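Side-chain contact in Fe(2+) transporter FeoB (Escherichia coli, PDB 3I8S), which takes up ferrous iron across the inner membrane in a GTP-driven process, its cytosolic G-protein domain, the part described here, probably coupling GTP binding to channel opening: residues L104-Q107 and L108-L111. Numbering follows the deposited sequence. Where two conformers were deposited one is given.
Sequences LTLQ and LLEL
T105 and L109 run side by side on one flank of the helix, with CG2 of T105 4.0 Å from CD1 of L109. In T105 a chi1 of -43° sets OG1 beside the backbone N and leaves CG2 anti to it, where the methyl meets L109. OG1 is hydrogen-bonded to N91. L106 and L109 meet more loosely, CD1 to CD1 at 4.5 Å.

Four i to i+4 backbone bonds hold the two turns together. L109 N to T105 O is 2.9 Å, and L111 N to Q107 O is longer at 3.2 Å and more bent, with 146° at the hydrogen.

Helix 98-111 is the crossover of a beta-alpha-beta unit between parallel strands 88-94 and 115-120 of the G domain. L108 packs on L89 and N91 of the first strand, and L104 lies near G10 of the GTP-binding P-loop.

Aliphatic carbons also cover carbonyl oxygens one turn back. CG of L109 is 3.3 Å from T105 O, and CG of E110 is 3.2 Å from L106 O.

The polar ends find their partners outside the two segments: in the conformer given, Q107 OE1 accepts from L63 N and NE2 bonds Q207 OE1, and E110 OE2 pairs with the Y177 hydroxyl.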
loop_
_atom_site.group_PDB
_atom_site.type_symbol
_atom_site.label_atom_id
_atom_site.label_comp_id
_atom_site.label_asym_id
_atom_site.label_seq_id
_atom_site.Cartn_x
_atom_site.Cartn_y
_atom_site.Cartn_z
ATOM N N LEU A 104 -0.268 -5.723 1.655
ATOM C CA LEU A 104 0.073 -4.306 1.757
ATOM C C LEU A 104 -0.402 -3.497 0.541
ATOM O O LEU A 104 -1.039 -2.485 0.666
ATOM C CB LEU A 104 1.585 -4.144 1.898
ATOM C CG LEU A 104 2.098 -2.702 2.043
ATOM C CD1 LEU A 104 1.488 -1.927 3.228
ATOM C CD2 LEU A 104 3.676 -2.753 2.187
ATOM N N THR A 105 -0.086 -3.971 -0.648
ATOM C CA THR A 105 -0.521 -3.331 -1.862
ATOM C C THR A 105 -2.032 -3.021 -1.873
ATOM O O THR A 105 -2.448 -1.891 -2.190
ATOM C CB THR A 105 -0.161 -4.195 -3.087
ATOM O OG1 THR A 105 1.176 -4.731 -2.970
ATOM C CG2 THR A 105 -0.307 -3.342 -4.340
ATOM N N LEU A 106 -2.833 -4.010 -1.541
ATOM C CA LEU A 106 -4.286 -3.826 -1.521
ATOM C C LEU A 106 -4.685 -2.758 -0.532
ATOM O O LEU A 106 -5.592 -2.010 -0.792
ATOM C CB LEU A 106 -5.053 -5.103 -1.296
ATOM C CG LEU A 106 -5.547 -5.748 -2.613
ATOM C CD1 LEU A 106 -4.445 -5.952 -3.602
ATOM C CD2 LEU A 106 -6.323 -7.079 -2.318
ATOM N N GLN A 107 -4.016 -2.686 0.625
ATOM C CA GLN A 107 -4.323 -1.632 1.593
ATOM C C GLN A 107 -4.061 -0.256 1.004
ATOM O O GLN A 107 -4.872 0.649 1.181
ATOM C CB GLN A 107 -3.535 -1.811 2.899
ATOM C CG GLN A 107 -3.844 -3.112 3.634
ATOM C CD GLN A 107 -4.213 -2.913 5.120
ATOM O OE1 GLN A 107 -3.336 -2.818 5.996
ATOM N NE2 GLN A 107 -5.513 -2.845 5.397
ATOM N N LEU A 108 -2.934 -0.089 0.321
ATOM C CA LEU A 108 -2.565 1.185 -0.313
ATOM C C LEU A 108 -3.592 1.572 -1.358
ATOM O O LEU A 108 -4.030 2.708 -1.393
ATOM C CB LEU A 108 -1.202 1.138 -0.990
ATOM C CG LEU A 108 -0.056 0.754 -0.090
ATOM C CD1 LEU A 108 1.133 0.611 -0.962
ATOM C CD2 LEU A 108 0.093 1.825 0.976
ATOM N N LEU A 109 -4.006 0.602 -2.163
ATOM C CA LEU A 109 -4.967 0.856 -3.248
ATOM C C LEU A 109 -6.355 1.223 -2.692
ATOM O O LEU A 109 -7.052 2.081 -3.240
ATOM C CB LEU A 109 -5.026 -0.404 -4.144
ATOM C CG LEU A 109 -3.738 -0.682 -4.929
ATOM C CD1 LEU A 109 -3.817 -2.046 -5.652
ATOM C CD2 LEU A 109 -3.458 0.446 -5.884
ATOM N N GLU A 110 -6.748 0.578 -1.607
ATOM C CA GLU A 110 -8.013 0.891 -0.950
ATOM C C GLU A 110 -8.054 2.309 -0.352
ATOM O O GLU A 110 -9.127 2.929 -0.285
ATOM C CB GLU A 110 -8.339 -0.121 0.128
ATOM C CG GLU A 110 -8.720 -1.453 -0.378
ATOM C CD GLU A 110 -9.451 -2.246 0.667
ATOM O OE1 GLU A 110 -8.863 -2.559 1.739
ATOM O OE2 GLU A 110 -10.626 -2.513 0.435
ATOM N N LEU A 111 -6.893 2.816 0.066
ATOM C CA LEU A 111 -6.779 4.213 0.529
ATOM C C LEU A 111 -6.846 5.187 -0.636
ATOM O O LEU A 111 -7.124 6.398 -0.472
ATOM C CB LEU A 111 -5.457 4.408 1.303
ATOM C CG LEU A 111 -5.547 3.896 2.729
ATOM C CD1 LEU A 111 -4.129 3.752 3.315
ATOM C CD2 LEU A 111 -6.428 4.857 3.531
#